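Local atomic coordinates of Alpha/beta fold hydrolase (Pseudomonas aeruginosa, PDB entry 6I8W), a protein that probably hydrolyses ester bonds of membrane phospholipids, acting as an alpha/beta-hydrolase-fold phospholipase A and bacterial virulence factor. Residues N77-Y89 / M289-Q301. Residues are numbered along the deposited sequence; the frame is centred on the assembly and turned at random. Where two conformers were deposited one is given.
Sequences NWLRFARPLTERY and MVERPEETAQHYQ. With MYR (myristic acid), chain C; CO2 (carbon dioxide), chain H; BOG (octyl beta-D-glucopyranoside), chain D; IPA (isopropyl alcohol), chain E.
Tyr-89 OH is gripped twice: Gln-301 NE2, in the conformer modelled, donates to it at 2.9 Å, in the plane of its own amide and fairly straight (158°), while the hydroxyl donates to O2 of a bound carbon dioxide. The bond closes one end of a contact within the alpha/beta hydrolase fold, where the short helix 79-82 and the chain running on to strand 90-94 lie against the C-terminal helix 293-308. Bent at chi2, the same Gln-301 conformer lays its amide over one face of the Arg-88 guanidinium, planes 11° apart and NH1 3.1 Å from CD; Arg-88 NH2 salt-bridges Asp-305. At mid-contact Phe-81 is a knob in a hole formed by Met-289, Thr-296, Ala-297 and Tyr-300. Its CG stands anti to the backbone N (chi1 174°), carrying CE1 to within 3.5 Å of Ala-297 CA and CZ equally near Tyr-300 CD2. The two rings are modestly tilted but so offset that they meet at CZ and CD2 rather than stacking fully. Ala-297 CB meets Pro-84 CG at 3.6 Å. At the far end Met-289 CG packs 3.6 Å from Trp-78 CZ3 and SD makes an oblique Met-aromatic contact with the six-membered ring; Trp-78 touches the probable nucleophile elbow. There a water donates to Asn-77 O and Met-289 O and accepts from Phe-81 N, tying the backbones together, and Val-290 CG2 presses to 3.2 Å from Asn-77 O.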
ATOM      1  N   ASN A  77       3.921   2.913  -3.736  1.00 30.35           N
ATOM      2  CA  ASN A  77       4.633   1.925  -2.905  1.00 28.76           C
ATOM      3  C   ASN A  77       5.115   0.704  -3.702  1.00 29.64           C
ATOM      4  O   ASN A  77       6.047   0.014  -3.292  1.00 29.24           O
ATOM      5  CB  ASN A  77       3.746   1.412  -1.772  1.00 28.46           C
ATOM      6  CG  ASN A  77       3.931   2.166  -0.463  1.00 37.21           C
ATOM      7  OD1 ASN A  77       3.786   1.578   0.608  1.00 40.87           O
ATOM      8  ND2 ASN A  77       4.258   3.449  -0.537  1.00 33.07           N
ATOM      9  N   TRP A  78       4.455   0.435  -4.820  1.00 27.07           N
ATOM     10  CA  TRP A  78       4.664  -0.810  -5.559  1.00 23.74           C
ATOM     11  C   TRP A  78       5.616  -0.742  -6.747  1.00 24.66           C
ATOM     12  O   TRP A  78       5.831  -1.766  -7.391  1.00 24.40           O
ATOM     13  CB  TRP A  78       3.310  -1.329  -6.073  1.00 25.11           C
ATOM     14  CG  TRP A  78       2.340  -1.680  -4.963  1.00 23.34           C
ATOM     15  CD1 TRP A  78       1.245  -0.953  -4.540  1.00 23.89           C
ATOM     16  CD2 TRP A  78       2.393  -2.849  -4.145  1.00 24.69           C
ATOM     17  NE1 TRP A  78       0.620  -1.621  -3.491  1.00 25.76           N
ATOM     18  CE2 TRP A  78       1.310  -2.786  -3.242  1.00 26.61           C
ATOM     19  CE3 TRP A  78       3.250  -3.965  -4.104  1.00 26.44           C
ATOM     20  CZ2 TRP A  78       1.062  -3.798  -2.309  1.00 29.77           C
ATOM     21  CZ3 TRP A  78       3.013  -4.945  -3.179  1.00 29.20           C
ATOM     22  CH2 TRP A  78       1.923  -4.864  -2.292  1.00 26.78           C
ATOM     23  N   LEU A  79       6.181   0.430  -7.046  1.00 25.98           N
ATOM     24  CA  LEU A  79       6.872   0.619  -8.339  1.00 27.38           C
ATOM     25  C   LEU A  79       8.051  -0.320  -8.570  1.00 28.66           C
ATOM     26  O   LEU A  79       8.168  -0.941  -9.627  1.00 25.81           O
ATOM     27  CB  LEU A  79       7.367   2.068  -8.479  1.00 23.58           C
ATOM     28  CG  LEU A  79       6.259   3.109  -8.257  1.00 31.28           C
ATOM     29  CD1 LEU A  79       6.753   4.521  -8.560  1.00 31.20           C
ATOM     30  CD2 LEU A  79       5.052   2.761  -9.098  1.00 26.73           C
ATOM     31  N   ARG A  80       8.963  -0.383  -7.614  1.00 26.12           N
ATOM     32  CA  ARG A  80      10.174  -1.172  -7.824  1.00 28.11           C
ATOM     33  C   ARG A  80       9.867  -2.663  -7.776  1.00 30.97           C
ATOM     34  O   ARG A  80      10.507  -3.466  -8.441  1.00 25.08           O
ATOM     35  CB  ARG A  80      11.234  -0.789  -6.795  1.00 31.48           C
ATOM     36  CG  ARG A  80      11.845   0.586  -7.087  1.00 36.51           C
ATOM     37  CD  ARG A  80      12.679   1.112  -5.939  1.00 38.28           C
ATOM     38  NE  ARG A  80      13.272   2.398  -6.286  1.00 38.32           N
ATOM     39  CZ  ARG A  80      13.953   3.154  -5.437  1.00 42.45           C
ATOM     40  NH1 ARG A  80      14.149   2.733  -4.196  1.00 38.44           N
ATOM     41  NH2 ARG A  80      14.459   4.314  -5.838  1.00 41.42           N
ATOM     42  N   PHE A  81       8.876  -3.020  -6.977  1.00 26.95           N
ATOM     43  CA  PHE A  81       8.402  -4.396  -6.871  1.00 29.28           C
ATOM     44  C   PHE A  81       7.785  -4.856  -8.187  1.00 28.06           C
ATOM     45  O   PHE A  81       7.942  -5.992  -8.594  1.00 27.68           O
ATOM     46  CB  PHE A  81       7.385  -4.474  -5.719  1.00 25.02           C
ATOM     47  CG  PHE A  81       6.683  -5.812  -5.562  1.00 27.23           C
ATOM     48  CD1 PHE A  81       7.276  -6.837  -4.850  1.00 26.06           C
ATOM     49  CD2 PHE A  81       5.382  -5.986  -6.019  1.00 25.69           C
ATOM     50  CE1 PHE A  81       6.609  -8.049  -4.647  1.00 28.18           C
ATOM     51  CE2 PHE A  81       4.715  -7.172  -5.835  1.00 26.15           C
ATOM     52  CZ  PHE A  81       5.334  -8.220  -5.144  1.00 24.66           C
ATOM     53  N   ALA A  82       7.057  -3.952  -8.833  1.00 25.95           N
ATOM     54  CA  ALA A  82       6.305  -4.261 -10.046  1.00 26.86           C
ATOM     55  C   ALA A  82       7.212  -4.353 -11.270  1.00 29.37           C
ATOM     56  O   ALA A  82       6.877  -5.007 -12.250  1.00 29.50           O
ATOM     57  CB  ALA A  82       5.219  -3.178 -10.281  1.00 31.62           C
ATOM     58  N   ARG A  83       8.368  -3.713 -11.200  1.00 29.14           N
ATOM     59  CA  ARG A  83       9.276  -3.654 -12.337  0.52 30.15           C
ATOM     60  C   ARG A  83       9.579  -5.044 -12.943  1.00 37.79           C
ATOM     61  O   ARG A  83       9.432  -5.237 -14.149  1.00 34.73           O
ATOM     62  CB  ARG A  83      10.558  -2.935 -11.911  0.52 30.35           C
ATOM     63  CG  ARG A  83      11.635  -2.848 -12.966  0.52 38.75           C
ATOM     64  CD  ARG A  83      12.399  -1.552 -12.791  0.52 47.72           C
ATOM     65  NE  ARG A  83      13.814  -1.630 -13.172  0.52 51.40           N
ATOM     66  CZ  ARG A  83      14.263  -1.682 -14.421  0.52 52.31           C
ATOM     67  NH1 ARG A  83      13.408  -1.695 -15.438  0.52 50.69           N
ATOM     68  NH2 ARG A  83      15.573  -1.730 -14.658  0.52 53.91           N
ATOM     69  N   PRO A  84       9.988  -6.033 -12.110  1.00 31.69           N
ATOM     70  CA  PRO A  84      10.240  -7.325 -12.791  1.00 32.32           C
ATOM     71  C   PRO A  84       8.973  -8.101 -13.160  1.00 36.78           C
ATOM     72  O   PRO A  84       9.061  -9.112 -13.845  1.00 39.42           O
ATOM     73  CB  PRO A  84      11.061  -8.119 -11.764  1.00 32.49           C
ATOM     74  CG  PRO A  84      10.641  -7.552 -10.451  1.00 31.18           C
ATOM     75  CD  PRO A  84      10.438  -6.071 -10.703  1.00 32.14           C
ATOM     76  N   LEU A  85       7.816  -7.640 -12.698  1.00 31.83           N
ATOM     77  CA  LEU A  85       6.555  -8.338 -12.919  1.00 28.97           C
ATOM     78  C   LEU A  85       5.833  -7.948 -14.208  1.00 32.39           C
ATOM     79  O   LEU A  85       5.061  -8.741 -14.742  1.00 35.14           O
ATOM     80  CB  LEU A  85       5.600  -8.087 -11.729  1.00 24.40           C
ATOM     81  CG  LEU A  85       6.186  -8.512 -10.385  1.00 32.49           C
ATOM     82  CD1 LEU A  85       5.214  -8.205  -9.246  1.00 29.36           C
ATOM     83  CD2 LEU A  85       6.498  -9.995 -10.459  1.00 32.11           C
ATOM     84  N   THR A  86       6.050  -6.726 -14.700  1.00 30.39           N
ATOM     85  CA  THR A  86       5.279  -6.258 -15.847  1.00 31.02           C
ATOM     86  C   THR A  86       5.687  -6.938 -17.160  1.00 36.39           C
ATOM     87  O   THR A  86       4.959  -6.855 -18.145  1.00 35.66           O
ATOM     88  CB  THR A  86       5.395  -4.728 -16.033  1.00 34.54           C
ATOM     89  OG1 THR A  86       6.772  -4.345 -16.010  1.00 34.90           O
ATOM     90  CG2 THR A  86       4.673  -3.996 -14.914  1.00 28.03           C
ATOM     91  N   GLU A  87       6.812  -7.644 -17.162  1.00 36.41           N
ATOM     92  CA  GLU A  87       7.223  -8.409 -18.347  1.00 46.45           C
ATOM     93  C   GLU A  87       6.281  -9.580 -18.593  1.00 44.89           C
ATOM     94  O   GLU A  87       5.968  -9.898 -19.732  1.00 50.12           O
ATOM     95  CB  GLU A  87       8.655  -8.935 -18.200  1.00 47.95           C
ATOM     96  N   ARG A  88       5.818 -10.198 -17.512  1.00 39.06           N
ATOM     97  CA  ARG A  88       5.043 -11.436 -17.591  1.00 37.14           C
ATOM     98  C   ARG A  88       3.594 -11.290 -17.130  1.00 39.95           C
ATOM     99  O   ARG A  88       2.775 -12.183 -17.352  1.00 40.44           O
ATOM    100  CB  ARG A  88       5.732 -12.522 -16.757  1.00 40.29           C
ATOM    101  CG  ARG A  88       7.076 -12.952 -17.337  1.00 51.06           C
ATOM    102  CD  ARG A  88       7.787 -13.935 -16.414  1.00 61.90           C
ATOM    103  NE  ARG A  88       6.966 -15.112 -16.136  1.00 67.68           N
ATOM    104  CZ  ARG A  88       7.238 -16.005 -15.189  1.00 67.17           C
ATOM    105  NH1 ARG A  88       8.309 -15.855 -14.423  1.00 69.49           N
ATOM    106  NH2 ARG A  88       6.436 -17.045 -15.005  1.00 64.96           N
ATOM    107  N   TYR A  89       3.277 -10.168 -16.490  1.00 31.47           N
ATOM    108  CA  TYR A  89       1.940  -9.966 -15.924  1.00 27.96           C
ATOM    109  C   TYR A  89       1.347  -8.638 -16.305  1.00 28.54           C
ATOM    110  O   TYR A  89       2.061  -7.698 -16.647  1.00 33.88           O
ATOM    111  CB  TYR A  89       1.969 -10.085 -14.382  1.00 29.32           C
ATOM    112  CG  TYR A  89       2.383 -11.458 -13.926  1.00 33.38           C
ATOM    113  CD1 TYR A  89       1.461 -12.499 -13.892  1.00 33.02           C
ATOM    114  CD2 TYR A  89       3.698 -11.726 -13.560  1.00 29.17           C
ATOM    115  CE1 TYR A  89       1.839 -13.780 -13.509  1.00 34.21           C
ATOM    116  CE2 TYR A  89       4.089 -13.008 -13.166  1.00 32.21           C
ATOM    117  CZ  TYR A  89       3.150 -14.026 -13.139  1.00 31.80           C
ATOM    118  OH  TYR A  89       3.516 -15.297 -12.746  1.00 35.34           O
ATOM    119  N   MET A 289       8.328  -5.124   0.119  1.00 28.38           N
ATOM    120  CA  MET A 289       8.234  -4.796  -1.308  1.00 26.78           C
ATOM    121  C   MET A 289       8.815  -3.412  -1.606  1.00 27.33           C
ATOM    122  O   MET A 289       9.111  -3.108  -2.756  1.00 30.50           O
ATOM    123  CB  MET A 289       6.787  -4.872  -1.802  1.00 25.57           C
ATOM    124  CG  MET A 289       5.948  -3.653  -1.459  1.00 27.16           C
ATOM    125  SD  MET A 289       5.407  -3.684   0.290  1.00 31.31           S
ATOM    126  CE  MET A 289       4.316  -2.256   0.294  1.00 32.48           C
ATOM    127  N   VAL A 290       8.985  -2.580  -0.575  1.00 28.76           N
ATOM    128  CA  VAL A 290       9.669  -1.295  -0.753  1.00 28.86           C
ATOM    129  C   VAL A 290      11.133  -1.376  -0.308  1.00 30.26           C
ATOM    130  O   VAL A 290      12.012  -0.855  -0.982  1.00 31.63           O
ATOM    131  CB  VAL A 290       8.962  -0.163   0.021  1.00 34.30           C
ATOM    132  CG1 VAL A 290       9.700   1.173  -0.168  1.00 30.97           C
ATOM    133  CG2 VAL A 290       7.500  -0.050  -0.410  1.00 30.86           C
ATOM    134  N   GLU A 291      11.385  -2.022   0.835  1.00 30.45           N
ATOM    135  CA  GLU A 291      12.734  -2.097   1.389  1.00 30.00           C
ATOM    136  C   GLU A 291      13.686  -2.929   0.512  1.00 28.67           C
ATOM    137  O   GLU A 291      14.824  -2.537   0.249  1.00 31.11           O
ATOM    138  CB  GLU A 291      12.703  -2.678   2.814  1.00 32.58           C
ATOM    139  CG  GLU A 291      14.101  -2.687   3.469  1.00 34.61           C
ATOM    140  CD  GLU A 291      14.099  -2.900   4.985  1.00 40.27           C
ATOM    141  OE1 GLU A 291      15.178  -3.220   5.523  1.00 35.63           O
ATOM    142  OE2 GLU A 291      13.051  -2.711   5.651  1.00 36.26           O
ATOM    143  N   ARG A 292      13.202  -4.086   0.078  1.00 29.59           N
ATOM    144  CA  ARG A 292      13.979  -5.000  -0.754  1.00 31.55           C
ATOM    145  C   ARG A 292      13.071  -5.506  -1.881  1.00 25.94           C
ATOM    146  O   ARG A 292      12.604  -6.653  -1.858  1.00 28.05           O
ATOM    147  CB  ARG A 292      14.533  -6.156   0.085  1.00 31.60           C
ATOM    148  CG  ARG A 292      15.380  -5.698   1.284  1.00 35.36           C
ATOM    149  CD  ARG A 292      16.617  -6.556   1.516  1.00 41.47           C
ATOM    150  NE  ARG A 292      16.320  -7.934   1.917  1.00 38.40           N
ATOM    151  CZ  ARG A 292      16.242  -8.364   3.174  1.00 41.20           C
ATOM    152  NH1 ARG A 292      16.440  -7.527   4.188  1.00 34.67           N
ATOM    153  NH2 ARG A 292      15.985  -9.644   3.420  1.00 35.39           N
ATOM    154  N   PRO A 293      12.804  -4.637  -2.867  1.00 30.96           N
ATOM    155  CA  PRO A 293      11.752  -4.886  -3.864  1.00 31.01           C
ATOM    156  C   PRO A 293      12.031  -6.082  -4.776  1.00 31.81           C
ATOM    157  O   PRO A 293      11.147  -6.897  -4.989  1.00 25.79           O
ATOM    158  CB  PRO A 293      11.747  -3.597  -4.708  1.00 29.32           C
ATOM    159  CG  PRO A 293      12.554  -2.586  -3.928  1.00 40.96           C
ATOM    160  CD  PRO A 293      13.533  -3.380  -3.129  1.00 30.55           C
ATOM    161  N   GLU A 294      13.230  -6.161  -5.335  1.00 29.22           N
ATOM    162  CA  GLU A 294      13.523  -7.231  -6.302  1.00 34.81           C
ATOM    163  C   GLU A 294      13.547  -8.583  -5.593  1.00 30.77           C
ATOM    164  O   GLU A 294      13.114  -9.592  -6.138  1.00 32.48           O
ATOM    165  CB  GLU A 294      14.854  -6.979  -7.036  1.00 37.35           C
ATOM    166  CG  GLU A 294      14.848  -5.738  -7.960  1.00 55.78           C
ATOM    167  CD  GLU A 294      14.456  -6.046  -9.411  1.00 72.64           C
ATOM    168  OE1 GLU A 294      14.336  -7.244  -9.764  1.00 81.25           O
ATOM    169  OE2 GLU A 294      14.279  -5.086 -10.207  1.00 63.48           O
ATOM    170  N   GLU A 295      14.053  -8.591  -4.372  1.00 31.40           N
ATOM    171  CA  GLU A 295      14.062  -9.802  -3.566  1.00 30.44           C
ATOM    172  C   GLU A 295      12.633 -10.269  -3.227  1.00 30.08           C
ATOM    173  O   GLU A 295      12.299 -11.448  -3.349  1.00 28.72           O
ATOM    174  CB  GLU A 295      14.874  -9.564  -2.306  1.00 34.69           C
ATOM    175  CG  GLU A 295      14.846 -10.688  -1.316  1.00 37.21           C
ATOM    176  CD  GLU A 295      15.796 -10.430  -0.172  1.00 46.62           C
ATOM    177  OE1 GLU A 295      16.600  -9.474  -0.283  1.00 37.16           O
ATOM    178  OE2 GLU A 295      15.716 -11.159   0.845  1.00 34.26           O
ATOM    179  N   THR A 296      11.788  -9.341  -2.801  1.00 27.97           N
ATOM    180  CA  THR A 296      10.408  -9.661  -2.490  1.00 27.92           C
ATOM    181  C   THR A 296       9.658 -10.130  -3.745  1.00 26.79           C
ATOM    182  O   THR A 296       8.890 -11.081  -3.694  1.00 27.45           O
ATOM    183  CB  THR A 296       9.661  -8.428  -1.872  1.00 27.17           C
ATOM    184  OG1 THR A 296      10.389  -7.935  -0.737  1.00 29.51           O
ATOM    185  CG2 THR A 296       8.255  -8.827  -1.420  1.00 24.60           C
ATOM    186  N   ALA A 297       9.893  -9.460  -4.868  1.00 24.49           N
ATOM    187  CA  ALA A 297       9.259  -9.826  -6.145  1.00 25.64           C
ATOM    188  C   ALA A 297       9.685 -11.208  -6.605  1.00 25.38           C
ATOM    189  O   ALA A 297       8.928 -11.918  -7.255  1.00 26.08           O
ATOM    190  CB  ALA A 297       9.591  -8.795  -7.231  1.00 28.06           C
ATOM    191  N   GLN A 298      10.928 -11.566  -6.313  1.00 25.91           N
ATOM    192  CA  GLN A 298      11.442 -12.877  -6.706  0.53 27.20           C
ATOM    193  C   GLN A 298      10.767 -13.993  -5.900  1.00 27.45           C
ATOM    194  O   GLN A 298      10.429 -15.034  -6.449  1.00 28.55           O
ATOM    195  CB  GLN A 298      12.964 -12.950  -6.527  0.53 28.14           C
ATOM    196  CG  GLN A 298      13.763 -12.313  -7.654  0.53 31.91           C
ATOM    197  CD  GLN A 298      15.253 -12.397  -7.408  0.53 40.35           C
ATOM    198  OE1 GLN A 298      15.918 -13.319  -7.885  0.53 37.57           O
ATOM    199  NE2 GLN A 298      15.787 -11.446  -6.647  0.53 42.22           N
ATOM    200  N   HIS A 299      10.592 -13.778  -4.591  1.00 26.85           N
ATOM    201  CA  HIS A 299       9.842 -14.736  -3.759  1.00 29.33           C
ATOM    202  C   HIS A 299       8.408 -14.869  -4.278  1.00 26.89           C
ATOM    203  O   HIS A 299       7.854 -15.967  -4.379  1.00 28.98           O
ATOM    204  CB  HIS A 299       9.807 -14.300  -2.283  1.00 27.17           C
ATOM    205  CG  HIS A 299      11.054 -14.610  -1.513  1.00 28.35           C
ATOM    206  ND1 HIS A 299      11.564 -15.885  -1.386  1.00 30.34           N
ATOM    207  CD2 HIS A 299      11.860 -13.810  -0.771  1.00 31.48           C
ATOM    208  CE1 HIS A 299      12.645 -15.856  -0.627  1.00 31.33           C
ATOM    209  NE2 HIS A 299      12.841 -14.608  -0.232  1.00 30.82           N
ATOM    210  N   TYR A 300       7.805 -13.736  -4.606  1.00 25.66           N
ATOM    211  CA  TYR A 300       6.437 -13.713  -5.128  1.00 25.46           C
ATOM    212  C   TYR A 300       6.342 -14.423  -6.491  1.00 27.89           C
ATOM    213  O   TYR A 300       5.426 -15.212  -6.705  1.00 28.37           O
ATOM    214  CB  TYR A 300       5.944 -12.275  -5.249  1.00 24.74           C
ATOM    215  CG  TYR A 300       4.496 -12.125  -5.655  1.00 26.53           C
ATOM    216  CD1 TYR A 300       3.508 -12.938  -5.103  1.00 27.95           C
ATOM    217  CD2 TYR A 300       4.109 -11.143  -6.564  1.00 31.83           C
ATOM    218  CE1 TYR A 300       2.164 -12.787  -5.465  1.00 29.01           C
ATOM    219  CE2 TYR A 300       2.771 -10.979  -6.928  1.00 35.22           C
ATOM    220  CZ  TYR A 300       1.810 -11.806  -6.368  1.00 35.14           C
ATOM    221  OH  TYR A 300       0.490 -11.654  -6.723  1.00 34.70           O
ATOM    222  N   GLN A 301       7.290 -14.162  -7.402  1.00 26.60           N
ATOM    223  CA  GLN A 301       7.312 -14.870  -8.684  0.53 27.98           C
ATOM    224  C   GLN A 301       7.454 -16.371  -8.495  1.00 30.42           C
ATOM    225  O   GLN A 301       6.858 -17.170  -9.237  1.00 30.75           O
ATOM    226  CB  GLN A 301       8.453 -14.374  -9.575  0.53 28.77           C
ATOM    227  CG  GLN A 301       8.480 -15.067 -10.924  0.53 30.75           C
ATOM    228  CD  GLN A 301       7.254 -14.748 -11.769  0.53 44.08           C
ATOM    229  OE1 GLN A 301       7.200 -13.696 -12.414  0.53 39.14           O
ATOM    230  NE2 GLN A 301       6.272 -15.660 -11.785  0.53 31.13           N
TER
HETATM  231  C1  MYR C 401       2.447   1.498   5.553  1.00 81.92           C
HETATM  232  O1  MYR C 401       2.106   0.610   4.737  1.00 77.46           O
HETATM  233  O2  MYR C 401       1.960   1.572   6.704  1.00 82.11           O
HETATM  234  C2  MYR C 401       3.551   2.464   5.167  1.00 80.15           C
HETATM  235  C3  MYR C 401       4.019   2.182   3.739  1.00 69.99           C
HETATM  236  C4  MYR C 401       5.336   2.888   3.429  1.00 66.56           C
HETATM  237  C5  MYR C 401       5.176   4.399   3.380  1.00 63.01           C
HETATM  238  C6  MYR C 401       6.448   5.033   2.833  1.00 65.35           C
HETATM  239  C7  MYR C 401       6.197   5.771   1.521  1.00 67.06           C
HETATM  240  C8  MYR C 401       7.334   5.525   0.531  1.00 65.83           C
HETATM  241  C9  MYR C 401       7.701   6.784  -0.252  1.00 64.54           C
HETATM  242  C10 MYR C 401       7.247   6.674  -1.702  1.00 61.49           C
HETATM  243  C11 MYR C 401       7.873   7.753  -2.580  1.00 58.99           C
HETATM  244  C12 MYR C 401       7.117   7.870  -3.899  1.00 56.92           C
HETATM  245  C13 MYR C 401       8.042   8.325  -5.017  1.00 55.81           C
HETATM  246  C14 MYR C 401       7.742   7.561  -6.286  1.00 48.84           C
HETATM  247  C   CO2 H 406       1.076 -17.867 -12.610  1.00 63.60           C
HETATM  248  O1  CO2 H 406       0.487 -18.316 -11.760  1.00 56.62           O
HETATM  249  O2  CO2 H 406       1.670 -17.408 -13.441  1.00 49.69           O
HETATM  250  C1  BOG D 402      15.660   8.268  -5.632  1.00 58.67           C
HETATM  251  O1  BOG D 402      14.628   7.647  -4.866  1.00 55.54           O
HETATM  252  C2  BOG D 402      16.996   7.682  -5.155  1.00 61.82           C
HETATM  253  O2  BOG D 402      17.393   8.380  -3.977  1.00 63.33           O
HETATM  254  C3  BOG D 402      18.126   7.742  -6.181  1.00 70.37           C
HETATM  255  O3  BOG D 402      19.278   7.004  -5.744  1.00 64.87           O
HETATM  256  C4  BOG D 402      17.599   7.172  -7.483  1.00 79.12           C
HETATM  257  O4  BOG D 402      18.648   7.071  -8.465  1.00 82.44           O
HETATM  258  C5  BOG D 402      16.486   8.123  -7.921  1.00 75.86           C
HETATM  259  O5  BOG D 402      15.373   8.042  -7.017  1.00 72.51           O
HETATM  260  C6  BOG D 402      16.031   7.888  -9.362  1.00 67.37           C
HETATM  261  O6  BOG D 402      14.819   7.132  -9.413  1.00 46.38           O
HETATM  262  C1' BOG D 402      13.327   8.155  -5.145  1.00 56.56           C
HETATM  263  C2' BOG D 402      12.296   7.200  -4.558  1.00 53.11           C
HETATM  264  C3' BOG D 402      12.864   6.546  -3.310  1.00 58.11           C
HETATM  265  C4' BOG D 402      11.807   5.789  -2.528  1.00 57.86           C
HETATM  266  C5' BOG D 402      12.076   5.968  -1.041  1.00 61.72           C
HETATM  267  C6' BOG D 402      11.265   4.986  -0.210  1.00 61.78           C
HETATM  268  C7' BOG D 402      11.105   5.502   1.212  1.00 61.53           C
HETATM  269  C8' BOG D 402      12.454   5.800   1.823  1.00 59.72           C
HETATM  270  C1  IPA E 403       8.732   2.966  -3.344  1.00 44.02           C
HETATM  271  C2  IPA E 403       8.829   2.706  -4.841  1.00 39.99           C
HETATM  272  C3  IPA E 403       9.782   3.694  -5.498  1.00 40.10           C
HETATM  273  O2  IPA E 403       9.258   1.353  -5.057  1.00 42.55           O
HETATM  274  O   HOH W   1       8.125  -1.107  -4.603  1.00 27.01           O
HETATM  275  O   HOH W   2      13.816   0.293  -2.771  1.00 36.36           O
HETATM  276  O   HOH W   3      12.921  -2.865  -9.259  1.00 45.25           O